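PDB 2P61: DUF327 domain-containing protein from Thermotoga maritima MSB8, which is of unknown function, belongs to the DUF327 family and folds as an all-helical bundle with a predicted coiled-coil stretch. Local coordinates for residues 48-53 and 91-96; 58-63 and 81-86; 122-127 and 136-141. All coordinates share one frame; numbering follows the deposited sequence. Where two conformers were deposited one is given.

Contact 1. Residues 48-53 and 91-96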
ATOM      1  N   HIS A  48       1.844   5.762  18.436  1.00 83.14           N
ATOM      2  CA  HIS A  48       1.297   6.680  17.465  1.00 81.52           C
ATOM      3  C   HIS A  48       1.596   6.233  16.031  1.00 80.51           C
ATOM      4  O   HIS A  48       0.705   6.160  15.219  1.00 80.08           O
ATOM      5  CB  HIS A  48       1.860   8.076  17.686  1.00 80.62           C
ATOM      6  CG  HIS A  48       1.237   9.096  16.819  1.00 80.93           C
ATOM      7  ND1 HIS A  48      -0.123   9.360  16.848  1.00 83.54           N
ATOM      8  CD2 HIS A  48       1.766   9.912  15.877  1.00 83.56           C
ATOM      9  CE1 HIS A  48      -0.406  10.295  15.954  1.00 84.82           C
ATOM     10  NE2 HIS A  48       0.728  10.661  15.362  1.00 87.22           N
ATOM     11  N   PHE A  49       2.856   5.929  15.739  1.00 79.73           N
ATOM     12  CA  PHE A  49       3.279   5.676  14.390  1.00 79.22           C
ATOM     13  C   PHE A  49       2.653   4.350  13.935  1.00 79.38           C
ATOM     14  O   PHE A  49       2.138   4.273  12.842  1.00 78.85           O
ATOM     15  CB  PHE A  49       4.811   5.692  14.283  1.00 79.25           C
ATOM     16  CG  PHE A  49       5.328   5.296  12.926  1.00 79.72           C
ATOM     17  CD1 PHE A  49       5.401   6.222  11.901  1.00 76.32           C
ATOM     18  CD2 PHE A  49       5.721   3.978  12.675  1.00 81.14           C
ATOM     19  CE1 PHE A  49       5.853   5.858  10.648  1.00 77.10           C
ATOM     20  CE2 PHE A  49       6.172   3.592  11.393  1.00 82.37           C
ATOM     21  CZ  PHE A  49       6.242   4.549  10.377  1.00 78.48           C
ATOM     22  N   GLU A  50       2.672   3.340  14.799  1.00 79.39           N
ATOM     23  CA  GLU A  50       1.902   2.104  14.644  1.00 79.96           C
ATOM     24  C   GLU A  50       0.388   2.214  14.315  1.00 79.66           C
ATOM     25  O   GLU A  50      -0.149   1.360  13.591  1.00 79.34           O
ATOM     26  CB  GLU A  50       2.045   1.274  15.913  1.00 80.48           C
ATOM     27  CG  GLU A  50       3.145   0.251  15.902  1.00 83.40           C
ATOM     28  CD  GLU A  50       4.135   0.428  14.780  1.00 85.72           C
ATOM     29  OE1 GLU A  50       4.088  -0.377  13.827  1.00 83.48           O
ATOM     30  OE2 GLU A  50       4.964   1.361  14.865  1.00 91.15           O
ATOM     31  N   LYS A  51      -0.291   3.221  14.864  1.00 79.14           N
ATOM     32  CA  LYS A  51      -1.719   3.484  14.554  1.00 79.40           C
ATOM     33  C   LYS A  51      -1.886   4.196  13.230  1.00 77.18           C
ATOM     34  O   LYS A  51      -2.859   3.960  12.478  1.00 76.48           O
ATOM     35  CB  LYS A  51      -2.432   4.291  15.668  1.00 80.21           C
ATOM     36  CG  LYS A  51      -3.501   5.300  15.147  1.00 81.62           C
ATOM     37  CD  LYS A  51      -4.643   5.574  16.180  1.00 83.07           C
ATOM     38  CE  LYS A  51      -5.529   6.864  15.878  1.00 85.44           C
ATOM     39  NZ  LYS A  51      -4.760   8.117  15.558  1.00 86.88           N
ATOM     40  N   LEU A  52      -0.938   5.085  12.958  1.00 75.37           N
ATOM     41  CA  LEU A  52      -0.863   5.693  11.652  1.00 73.41           C
ATOM     42  C   LEU A  52      -0.711   4.629  10.572  1.00 72.68           C
ATOM     43  O   LEU A  52      -1.410   4.663   9.587  1.00 71.74           O
ATOM     44  CB  LEU A  52       0.277   6.670  11.567  1.00 72.53           C
ATOM     45  CG  LEU A  52       0.029   8.155  11.763  1.00 72.40           C
ATOM     46  CD1 LEU A  52       1.013   8.755  10.776  1.00 75.87           C
ATOM     47  CD2 LEU A  52      -1.379   8.677  11.473  1.00 67.56           C
ATOM     48  N   LEU A  53       0.203   3.701  10.788  1.00 73.21           N
ATOM     49  CA  LEU A  53       0.613   2.715   9.799  1.00 74.67           C
ATOM     50  C   LEU A  53      -0.471   1.642   9.533  1.00 76.13           C
ATOM     51  O   LEU A  53      -0.774   1.333   8.377  1.00 77.04           O
ATOM     52  CB  LEU A  53       1.904   2.065  10.247  1.00 73.37           C
ATOM     53  CG  LEU A  53       2.527   0.926   9.439  1.00 73.86           C
ATOM     54  CD1 LEU A  53       2.994   1.248   7.985  1.00 66.57           C
ATOM     55  CD2 LEU A  53       3.676   0.393  10.290  1.00 70.72           C
ATOM     56  N   GLU A  91       8.628   2.535   4.740  1.00 77.50           N
ATOM     57  CA  GLU A  91      10.017   2.957   4.549  1.00 81.57           C
ATOM     58  C   GLU A  91      10.592   3.378   5.880  1.00 83.61           C
ATOM     59  O   GLU A  91      11.554   2.746   6.345  1.00 83.98           O
ATOM     60  CB  GLU A  91      10.163   4.148   3.606  1.00 81.56           C
ATOM     61  CG  GLU A  91      10.846   3.780   2.309  1.00 88.37           C
ATOM     62  CD  GLU A  91      11.619   4.944   1.660  1.00 95.56           C
ATOM     63  OE1 GLU A  91      12.236   5.780   2.397  1.00 96.54           O
ATOM     64  OE2 GLU A  91      11.627   4.979   0.395  1.00 96.35           O
ATOM     65  N   LYS A  92       9.991   4.430   6.485  1.00 84.86           N
ATOM     66  CA  LYS A  92      10.413   4.947   7.769  1.00 86.16           C
ATOM     67  C   LYS A  92      10.644   3.801   8.721  1.00 86.95           C
ATOM     68  O   LYS A  92      11.739   3.596   9.159  1.00 88.15           O
ATOM     69  CB  LYS A  92       9.435   5.979   8.338  1.00 85.92           C
ATOM     70  CG  LYS A  92       9.346   7.294   7.529  1.00 86.12           C
ATOM     71  CD  LYS A  92       8.693   8.448   8.366  1.00 88.30           C
ATOM     72  CE  LYS A  92       7.989   9.580   7.471  1.00 90.55           C
ATOM     73  NZ  LYS A  92       6.749  10.286   8.114  1.00 88.20           N
ATOM     74  N   LYS A  93       9.652   2.990   8.996  1.00 88.85           N
ATOM     75  CA  LYS A  93       9.886   1.869   9.885  1.00 90.95           C
ATOM     76  C   LYS A  93      11.043   0.940   9.450  1.00 92.77           C
ATOM     77  O   LYS A  93      11.873   0.565  10.265  1.00 93.77           O
ATOM     78  CB  LYS A  93       8.615   1.059  10.130  1.00 90.39           C
ATOM     79  CG  LYS A  93       8.782   0.168  11.325  1.00 92.42           C
ATOM     80  CD  LYS A  93       7.781  -0.965  11.434  1.00 96.74           C
ATOM     81  CE  LYS A  93       7.691  -1.399  12.915  1.00 98.56           C
ATOM     82  NZ  LYS A  93       6.300  -1.813  13.339  1.00 97.85           N
ATOM     83  N   ILE A  94      11.129   0.546   8.191  1.00 94.52           N
ATOM     84  CA  ILE A  94      12.165  -0.411   7.870  1.00 95.82           C
ATOM     85  C   ILE A  94      13.523   0.196   7.983  1.00 97.98           C
ATOM     86  O   ILE A  94      14.408  -0.457   8.506  1.00 98.84           O
ATOM     87  CB  ILE A  94      11.921  -1.169   6.549  1.00 95.57           C
ATOM     88  CG1 ILE A  94      11.007  -2.340   6.835  1.00 93.67           C
ATOM     89  CG2 ILE A  94      13.233  -1.699   5.911  1.00 95.45           C
ATOM     90  CD1 ILE A  94       9.880  -2.455   5.873  1.00 94.92           C
ATOM     91  N   TYR A  95      13.693   1.443   7.546  1.00100.76           N
ATOM     92  CA  TYR A  95      14.996   2.143   7.683  1.00103.51           C
ATOM     93  C   TYR A  95      15.324   2.386   9.143  1.00105.23           C
ATOM     94  O   TYR A  95      16.009   1.553   9.751  1.00105.56           O
ATOM     95  CB  TYR A  95      15.066   3.464   6.906  1.00103.75           C
ATOM     96  CG  TYR A  95      15.248   3.322   5.419  1.00104.80           C
ATOM     97  CD1 TYR A  95      15.825   2.180   4.863  1.00106.29           C
ATOM     98  CD2 TYR A  95      14.869   4.346   4.557  1.00108.22           C
ATOM     99  CE1 TYR A  95      16.008   2.038   3.474  1.00106.34           C
ATOM    100  CE2 TYR A  95      15.045   4.219   3.146  1.00110.15           C
ATOM    101  CZ  TYR A  95      15.623   3.054   2.625  1.00107.36           C
ATOM    102  OH  TYR A  95      15.800   2.917   1.262  1.00106.81           O
ATOM    103  N   LYS A  96      14.854   3.518   9.684  1.00107.05           N
ATOM    104  CA  LYS A  96      14.886   3.811  11.131  1.00108.99           C
ATOM    105  C   LYS A  96      14.648   2.566  12.017  1.00109.26           C
ATOM    106  O   LYS A  96      13.650   2.493  12.744  1.00109.56           O
ATOM    107  CB  LYS A  96      13.862   4.910  11.487  1.00109.07           C
ATOM    108  CG  LYS A  96      14.435   6.332  11.725  1.00110.93           C
ATOM    109  CD  LYS A  96      13.459   7.206  12.600  1.00110.25           C
ATOM    110  CE  LYS A  96      14.209   7.953  13.762  1.00111.02           C
ATOM    111  NZ  LYS A  96      13.400   8.072  15.027  1.00109.15           N
TER
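F49 and K93 meet across two roughly antiparallel helices of an all-helical bundle, 37-69 and 73-95, where these have already spread apart: the axes of the short segments stay 11.9 Å from each other and their directions differ by 135°. The phenyl ring of F49 is carried across with CG anti to the backbone N (chi1 174°). K93 CB lies at the rim of this ring, near its plane, 3.7 Å from F49 CE2. K92 comes in obliquely at the far end of the ring, F49 CZ to K92 CB being 4.0 Å. Both contacts use the first carbon of a lysine, so the ring packs against the roots of the two chains. L53, one turn after F49, is the buried member of the group, and both F49 and L53 also touch L89 on helix 73-95. The polar part of the contact lies with E50, whose side chain bends at chi2 and crosses that of K93 at about a right angle. Their ends form a salt bridge at the protein surface. In it K93 NZ donates to E50 OE1 over 2.7 Å, and the ammonium stands above the carboxylate plane, 49° out of it.

Contact 2. Residues 58-63 and 81-86; sequences EEVIDS and NAIKEF
Helices 58-63 and 81-86 run antiparallel at 162° with their axes 8.5 Å apart, and V60 and A82 form the closest backbone pair, CA to CA 5.2 Å. The small side chain of A82 suits so near an approach. Its CB points at the other helix and is met by S63 OG at 3.8 Å, with E59 O and E59 CG also close by. V60 splits its two branches: CG1 packs on I83 CG1, the side chains crossing at about a right angle, while CG2 lies 3.7 Å from F86 CB. S63 OG turns back onto its own helix and donates to E59 O over 2.6 Å, a carbonyl that also accepts from S63 N. The buried hydroxyl is thereby paired while its oxygen rests on A82. An alanine here removes the hydroxyl, and would probably leave E59 O with one donor fewer, S63 N remaining, and open a gap beside A82 CB. The carboxylate of E59 forms a salt bridge with R78 of helix 73-95. I149 of helix 138-153 touches V60, I83 and F86, and V117 and L121 of helix 105-129 touch I83, so the pair faces the apolar core typical of an antiparallel helical bundle.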
ATOM      1  N   GLU A  58      -5.441  -0.087   6.243  1.00 68.34           N
ATOM      2  CA  GLU A  58      -6.864  -0.191   6.071  1.00 67.17           C
ATOM      3  C   GLU A  58      -7.300   0.588   4.888  1.00 66.67           C
ATOM      4  O   GLU A  58      -8.132   0.065   4.138  1.00 67.83           O
ATOM      5  CB  GLU A  58      -7.607   0.208   7.291  1.00 66.21           C
ATOM      6  CG  GLU A  58      -7.397  -0.846   8.358  1.00 72.35           C
ATOM      7  CD  GLU A  58      -7.778  -0.380   9.768  1.00 82.37           C
ATOM      8  OE1 GLU A  58      -8.191   0.818   9.967  1.00 84.41           O
ATOM      9  OE2 GLU A  58      -7.656  -1.240  10.679  1.00 85.62           O
ATOM     10  N   GLU A  59      -6.707   1.777   4.658  1.00 63.97           N
ATOM     11  CA  GLU A  59      -7.178   2.643   3.586  1.00 62.41           C
ATOM     12  C   GLU A  59      -6.765   2.027   2.269  1.00 61.58           C
ATOM     13  O   GLU A  59      -7.490   2.166   1.293  1.00 62.28           O
ATOM     14  CB  GLU A  59      -6.779   4.143   3.747  1.00 62.09           C
ATOM     15  CG  GLU A  59      -7.420   5.213   2.732  1.00 62.01           C
ATOM     16  CD  GLU A  59      -9.003   5.232   2.700  1.00 75.11           C
ATOM     17  OE1 GLU A  59      -9.566   5.814   1.711  1.00 77.91           O
ATOM     18  OE2 GLU A  59      -9.722   4.684   3.630  1.00 77.54           O
ATOM     19  N   VAL A  60      -5.638   1.329   2.225  1.00 60.21           N
ATOM     20  CA  VAL A  60      -5.261   0.562   1.008  1.00 59.79           C
ATOM     21  C   VAL A  60      -6.308  -0.554   0.633  1.00 60.64           C
ATOM     22  O   VAL A  60      -6.625  -0.719  -0.576  1.00 60.39           O
ATOM     23  CB  VAL A  60      -3.948  -0.177   1.156  1.00 58.95           C
ATOM     24  CG1 VAL A  60      -3.707  -0.961  -0.074  1.00 57.79           C
ATOM     25  CG2 VAL A  60      -2.726   0.828   1.433  1.00 60.66           C
ATOM     26  N   ILE A  61      -6.808  -1.313   1.643  1.00 60.18           N
ATOM     27  CA  ILE A  61      -7.766  -2.354   1.415  1.00 60.05           C
ATOM     28  C   ILE A  61      -9.095  -1.682   1.109  1.00 61.11           C
ATOM     29  O   ILE A  61      -9.735  -2.037   0.117  1.00 61.87           O
ATOM     30  CB  ILE A  61      -8.106  -3.224   2.649  1.00 60.76           C
ATOM     31  CG1 ILE A  61      -6.934  -3.835   3.432  1.00 55.48           C
ATOM     32  CG2 ILE A  61      -9.082  -4.324   2.195  1.00 62.19           C
ATOM     33  CD1 ILE A  61      -6.006  -4.658   2.629  1.00 53.85           C
ATOM     34  N   ASP A  62      -9.509  -0.706   1.933  1.00 61.16           N
ATOM     35  CA  ASP A  62     -10.853  -0.083   1.815  0.50 61.21           C
ATOM     36  C   ASP A  62     -11.056   0.511   0.432  1.00 61.82           C
ATOM     37  O   ASP A  62     -12.069   0.255  -0.214  1.00 63.68           O
ATOM     38  CB  ASP A  62     -11.182   0.892   2.970  0.50 60.71           C
ATOM     39  CG  ASP A  62     -12.460   1.777   2.716  0.50 63.29           C
ATOM     40  OD1 ASP A  62     -13.104   1.655   1.641  0.50 69.34           O
ATOM     41  OD2 ASP A  62     -12.837   2.631   3.593  0.50 63.19           O
ATOM     42  N   SER A  63     -10.075   1.278  -0.077  1.00 62.24           N
ATOM     43  CA  SER A  63     -10.147   1.847  -1.452  1.00 61.62           C
ATOM     44  C   SER A  63      -9.868   0.853  -2.641  1.00 63.23           C
ATOM     45  O   SER A  63     -10.320   1.145  -3.827  1.00 61.62           O
ATOM     46  CB  SER A  63      -9.151   3.009  -1.577  1.00 62.68           C
ATOM     47  OG  SER A  63      -7.788   2.602  -1.221  1.00 56.99           O
ATOM     48  N   ASN A  81      -3.027   6.838  -4.231  1.00 61.87           N
ATOM     49  CA  ASN A  81      -2.667   7.682  -3.070  1.00 62.91           C
ATOM     50  C   ASN A  81      -2.451   6.882  -1.782  1.00 63.72           C
ATOM     51  O   ASN A  81      -1.438   7.012  -1.112  1.00 65.80           O
ATOM     52  CB  ASN A  81      -3.680   8.806  -2.792  1.00 61.08           C
ATOM     53  CG  ASN A  81      -3.697   9.881  -3.899  1.00 65.01           C
ATOM     54  OD1 ASN A  81      -2.746  10.068  -4.715  1.00 63.92           O
ATOM     55  ND2 ASN A  81      -4.798  10.604  -3.932  1.00 66.99           N
ATOM     56  N   ALA A  82      -3.424   6.056  -1.438  1.00 64.48           N
ATOM     57  CA  ALA A  82      -3.395   5.237  -0.262  1.00 62.50           C
ATOM     58  C   ALA A  82      -2.184   4.380  -0.293  1.00 63.35           C
ATOM     59  O   ALA A  82      -1.502   4.255   0.708  1.00 64.28           O
ATOM     60  CB  ALA A  82      -4.618   4.397  -0.251  1.00 62.54           C
ATOM     61  N   ILE A  83      -1.877   3.777  -1.423  1.00 64.39           N
ATOM     62  CA  ILE A  83      -0.671   2.940  -1.482  1.00 65.17           C
ATOM     63  C   ILE A  83       0.601   3.771  -1.358  1.00 67.12           C
ATOM     64  O   ILE A  83       1.557   3.256  -0.739  1.00 67.97           O
ATOM     65  CB  ILE A  83      -0.585   2.126  -2.747  1.00 64.61           C
ATOM     66  CG1 ILE A  83      -1.561   0.973  -2.669  1.00 64.96           C
ATOM     67  CG2 ILE A  83       0.792   1.664  -2.983  1.00 60.19           C
ATOM     68  CD1 ILE A  83      -1.616   0.168  -3.965  1.00 68.53           C
ATOM     69  N   LYS A  84       0.616   5.004  -1.940  1.00 67.34           N
ATOM     70  CA  LYS A  84       1.670   6.011  -1.728  1.00 68.03           C
ATOM     71  C   LYS A  84       1.922   6.272  -0.249  1.00 68.18           C
ATOM     72  O   LYS A  84       3.042   6.121   0.270  1.00 67.84           O
ATOM     73  CB  LYS A  84       1.315   7.354  -2.384  1.00 69.59           C
ATOM     74  CG  LYS A  84       1.905   7.636  -3.801  1.00 73.52           C
ATOM     75  CD  LYS A  84       2.537   9.078  -3.902  1.00 81.06           C
ATOM     76  CE  LYS A  84       1.567  10.075  -4.637  1.00 91.60           C
ATOM     77  NZ  LYS A  84       2.106  10.806  -5.888  1.00 95.40           N
ATOM     78  N   GLU A  85       0.866   6.652   0.448  1.00 68.47           N
ATOM     79  CA  GLU A  85       0.983   6.897   1.826  1.00 69.50           C
ATOM     80  C   GLU A  85       1.433   5.614   2.493  1.00 69.89           C
ATOM     81  O   GLU A  85       2.390   5.652   3.294  1.00 70.93           O
ATOM     82  CB  GLU A  85      -0.319   7.394   2.357  1.00 71.35           C
ATOM     83  CG  GLU A  85      -0.350   8.904   2.737  1.00 79.04           C
ATOM     84  CD  GLU A  85      -0.087   9.834   1.552  1.00 86.10           C
ATOM     85  OE1 GLU A  85      -0.985   9.951   0.665  1.00 88.97           O
ATOM     86  OE2 GLU A  85       1.024  10.433   1.506  1.00 88.52           O
ATOM     87  N   PHE A  86       0.849   4.439   2.160  1.00 68.92           N
ATOM     88  CA  PHE A  86       1.394   3.239   2.841  1.00 65.80           C
ATOM     89  C   PHE A  86       2.945   3.141   2.679  1.00 65.50           C
ATOM     90  O   PHE A  86       3.649   2.931   3.654  1.00 65.11           O
ATOM     91  CB  PHE A  86       0.634   1.926   2.557  1.00 64.44           C
ATOM     92  CG  PHE A  86       1.255   0.758   3.209  1.00 59.49           C
ATOM     93  CD1 PHE A  86       0.954   0.448   4.503  1.00 58.81           C
ATOM     94  CD2 PHE A  86       2.210   0.019   2.567  1.00 59.95           C
ATOM     95  CE1 PHE A  86       1.592  -0.572   5.172  1.00 57.10           C
ATOM     96  CE2 PHE A  86       2.843  -1.026   3.219  1.00 62.07           C
ATOM     97  CZ  PHE A  86       2.535  -1.288   4.525  1.00 62.05           C
TER

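Contact 3. Residues 122-127 and 136-141; sequences MDLTEK and INLAAR
L124 and L138 make the closest apolar touch between segments 122-127 and 136-141, with CD1 of each 3.6 Å from the other and the side chains crossing obliquely. L124 CD1 also faces I136 CD1, at a looser 4.3 Å. The same end of I136 reaches K127, where its CD1 lies 4.0 Å from K127 CB. Beside this apolar patch the guanidinium of R141 reaches over to helix 122-127. Its NH2 is 3.5 Å from K127 CD, and the two side chains cross at about a right angle; its NH1 comes to 3.6 Å from D123 CB. Both approaches are oblique to the guanidinium plane, and no hydrogen bond crosses between the segments.

What positions R141 lies within its own segment. The chain is extended from CG to NE, with CD anti to CA (chi2 -169°), and NE donates to I136 O over 2.9 Å with an N-H...O angle of 155°. That carbonyl oxygen lies 13° out of the guanidinium plane, so the bond limits rotation of the group and ties the arginine back to the residue two places before helix 138-153. D123 OD2 is 4.7 Å from R141 NH1, too far for contact, though the opposite charge is likely to favour the placement. K127 bends at chi2 and chi4, and its NZ forms a salt bridge with E132 in the connection between the helices.

The contact thus closes a helical hairpin: the end of helix 105-129, within the predicted coiled coil, is packed against the start of helix 138-153. On another side of helix 105-129, T125 OG1 hydrogen-bonds L121 O and also K80 of helix 73-95, which links this hairpin to the neighbouring helix.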
ATOM      1  N   MET A 122       1.142   0.010 -12.666  1.00 62.57           N
ATOM      2  CA  MET A 122       1.163   0.516 -14.041  0.50 62.81           C
ATOM      3  C   MET A 122       0.441  -0.429 -15.037  1.00 64.25           C
ATOM      4  O   MET A 122      -0.205   0.033 -15.989  1.00 64.82           O
ATOM      5  CB  MET A 122       2.573   0.931 -14.477  0.50 62.72           C
ATOM      6  CG  MET A 122       2.769   1.427 -15.970  0.50 61.64           C
ATOM      7  SD  MET A 122       1.868   2.899 -16.538  0.50 54.13           S
ATOM      8  CE  MET A 122       2.404   3.982 -15.231  0.50 52.75           C
ATOM      9  N   ASP A 123       0.497  -1.750 -14.825  1.00 64.47           N
ATOM     10  CA  ASP A 123      -0.326  -2.662 -15.568  1.00 63.98           C
ATOM     11  C   ASP A 123      -1.781  -2.306 -15.339  1.00 63.51           C
ATOM     12  O   ASP A 123      -2.504  -2.157 -16.278  1.00 64.29           O
ATOM     13  CB  ASP A 123      -0.039  -4.124 -15.191  1.00 64.38           C
ATOM     14  CG  ASP A 123       1.387  -4.547 -15.527  1.00 68.08           C
ATOM     15  OD1 ASP A 123       2.064  -3.807 -16.278  1.00 71.93           O
ATOM     16  OD2 ASP A 123       1.856  -5.622 -15.063  1.00 72.97           O
ATOM     17  N   LEU A 124      -2.222  -2.159 -14.107  1.00 63.45           N
ATOM     18  CA  LEU A 124      -3.621  -1.865 -13.829  1.00 65.13           C
ATOM     19  C   LEU A 124      -4.117  -0.616 -14.603  1.00 66.13           C
ATOM     20  O   LEU A 124      -4.967  -0.733 -15.484  1.00 66.17           O
ATOM     21  CB  LEU A 124      -3.762  -1.688 -12.315  1.00 65.80           C
ATOM     22  CG  LEU A 124      -4.940  -1.207 -11.471  1.00 68.20           C
ATOM     23  CD1 LEU A 124      -6.202  -1.302 -12.187  1.00 73.98           C
ATOM     24  CD2 LEU A 124      -5.005  -2.145 -10.349  1.00 70.67           C
ATOM     25  N   THR A 125      -3.566   0.566 -14.284  1.00 66.33           N
ATOM     26  CA  THR A 125      -3.804   1.813 -15.024  1.00 65.83           C
ATOM     27  C   THR A 125      -3.868   1.605 -16.530  1.00 66.57           C
ATOM     28  O   THR A 125      -4.788   2.063 -17.212  1.00 66.81           O
ATOM     29  CB  THR A 125      -2.658   2.826 -14.744  1.00 65.14           C
ATOM     30  OG1 THR A 125      -2.472   2.966 -13.325  1.00 67.76           O
ATOM     31  CG2 THR A 125      -2.976   4.181 -15.303  1.00 58.96           C
ATOM     32  N   GLU A 126      -2.870   0.948 -17.079  1.00 67.21           N
ATOM     33  CA  GLU A 126      -2.797   0.872 -18.535  1.00 69.69           C
ATOM     34  C   GLU A 126      -4.078   0.224 -19.083  1.00 69.50           C
ATOM     35  O   GLU A 126      -4.450   0.424 -20.217  1.00 69.96           O
ATOM     36  CB  GLU A 126      -1.575   0.073 -18.948  1.00 68.22           C
ATOM     37  CG  GLU A 126      -1.168   0.172 -20.350  1.00 70.61           C
ATOM     38  CD  GLU A 126       0.075  -0.705 -20.661  1.00 73.66           C
ATOM     39  OE1 GLU A 126      -0.083  -1.935 -20.933  1.00 79.52           O
ATOM     40  OE2 GLU A 126       1.210  -0.156 -20.642  1.00 78.55           O
ATOM     41  N   LYS A 127      -4.776  -0.523 -18.252  1.00 70.25           N
ATOM     42  CA  LYS A 127      -5.776  -1.468 -18.736  1.00 70.09           C
ATOM     43  C   LYS A 127      -7.157  -0.860 -18.507  1.00 69.23           C
ATOM     44  O   LYS A 127      -8.059  -1.005 -19.316  1.00 70.67           O
ATOM     45  CB  LYS A 127      -5.565  -2.791 -18.002  1.00 70.44           C
ATOM     46  CG  LYS A 127      -5.651  -3.956 -18.878  1.00 72.79           C
ATOM     47  CD  LYS A 127      -4.709  -5.073 -18.499  1.00 78.77           C
ATOM     48  CE  LYS A 127      -4.720  -6.177 -19.659  1.00 84.01           C
ATOM     49  NZ  LYS A 127      -6.117  -6.365 -20.336  1.00 81.30           N
ATOM     50  N   ILE A 136      -9.373  -7.317 -17.934  1.00 64.83           N
ATOM     51  CA  ILE A 136      -8.715  -6.699 -16.840  1.00 62.15           C
ATOM     52  C   ILE A 136      -8.561  -7.673 -15.736  1.00 62.82           C
ATOM     53  O   ILE A 136      -7.439  -7.902 -15.357  1.00 65.79           O
ATOM     54  CB  ILE A 136      -9.260  -5.332 -16.424  1.00 61.17           C
ATOM     55  CG1 ILE A 136      -8.238  -4.637 -15.491  1.00 61.72           C
ATOM     56  CG2 ILE A 136     -10.531  -5.426 -15.759  1.00 58.09           C
ATOM     57  CD1 ILE A 136      -8.466  -3.157 -15.316  1.00 57.62           C
ATOM     58  N   ASN A 137      -9.627  -8.300 -15.224  1.00 62.80           N
ATOM     59  CA  ASN A 137      -9.508  -9.082 -13.969  1.00 61.52           C
ATOM     60  C   ASN A 137      -9.152  -8.229 -12.769  1.00 60.16           C
ATOM     61  O   ASN A 137      -8.221  -8.565 -12.015  1.00 60.69           O
ATOM     62  CB  ASN A 137      -8.473 -10.227 -14.068  1.00 62.09           C
ATOM     63  CG  ASN A 137      -8.939 -11.354 -14.937  1.00 63.24           C
ATOM     64  OD1 ASN A 137     -10.116 -11.633 -15.072  1.00 68.32           O
ATOM     65  ND2 ASN A 137      -8.019 -11.995 -15.543  1.00 68.79           N
ATOM     66  N   LEU A 138      -9.943  -7.192 -12.562  1.00 57.83           N
ATOM     67  CA  LEU A 138      -9.669  -6.202 -11.552  1.00 58.01           C
ATOM     68  C   LEU A 138      -9.727  -6.627 -10.087  1.00 59.67           C
ATOM     69  O   LEU A 138      -8.885  -6.192  -9.349  1.00 62.71           O
ATOM     70  CB  LEU A 138     -10.545  -4.967 -11.764  1.00 57.55           C
ATOM     71  CG  LEU A 138     -10.383  -3.761 -10.849  1.00 59.10           C
ATOM     72  CD1 LEU A 138      -8.997  -3.152 -10.906  1.00 55.23           C
ATOM     73  CD2 LEU A 138     -11.439  -2.728 -11.262  1.00 54.87           C
ATOM     74  N   ALA A 139     -10.700  -7.444  -9.635  1.00 60.22           N
ATOM     75  CA  ALA A 139     -10.751  -7.895  -8.285  1.00 57.70           C
ATOM     76  C   ALA A 139      -9.419  -8.553  -8.062  1.00 60.16           C
ATOM     77  O   ALA A 139      -8.747  -8.194  -7.098  1.00 61.88           O
ATOM     78  CB  ALA A 139     -11.835  -8.830  -8.102  1.00 57.05           C
ATOM     79  N   ALA A 140      -8.957  -9.435  -8.976  1.00 60.92           N
ATOM     80  CA  ALA A 140      -7.732 -10.248  -8.726  1.00 60.77           C
ATOM     81  C   ALA A 140      -6.425  -9.464  -8.790  1.00 62.07           C
ATOM     82  O   ALA A 140      -5.492  -9.806  -8.094  1.00 63.17           O
ATOM     83  CB  ALA A 140      -7.623 -11.399  -9.652  1.00 57.92           C
ATOM     84  N   ARG A 141      -6.327  -8.488  -9.690  1.00 62.80           N
ATOM     85  CA  ARG A 141      -5.233  -7.496  -9.687  1.00 62.29           C
ATOM     86  C   ARG A 141      -5.153  -6.812  -8.346  1.00 63.36           C
ATOM     87  O   ARG A 141      -4.062  -6.547  -7.879  1.00 63.68           O
ATOM     88  CB  ARG A 141      -5.500  -6.428 -10.730  1.00 61.35           C
ATOM     89  CG  ARG A 141      -5.238  -6.968 -12.077  1.00 59.73           C
ATOM     90  CD  ARG A 141      -5.221  -5.893 -13.096  1.00 64.88           C
ATOM     91  NE  ARG A 141      -5.023  -6.512 -14.395  1.00 64.34           N
ATOM     92  CZ  ARG A 141      -3.834  -6.743 -14.902  1.00 61.91           C
ATOM     93  NH1 ARG A 141      -2.735  -6.328 -14.266  1.00 59.06           N
ATOM     94  NH2 ARG A 141      -3.763  -7.351 -16.059  1.00 64.40           N
TER

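Contacts 1 and 2 join the same two helices, 37-69 and 73-95, with contact 2 nested inside the chain loop that contact 1 closes. Their centres are 15 Å apart, yet they touch: L53 CD1 packs on F86 CE1 at 3.6 Å. From contact 2 to contact 1 the segment axes widen from 8.5 Å to 11.9 Å, and a buried contact gives way to a surface one. Contact 3 follows in the chain and pairs the other two helices. Its centre is 16 Å from that of contact 2, with nearest atoms about 8 Å apart, and 28 Å from that of contact 1, on the opposite side of the chain's centre. Residues of helices 105-129 and 138-153 packing on contact 2 join the two pairs.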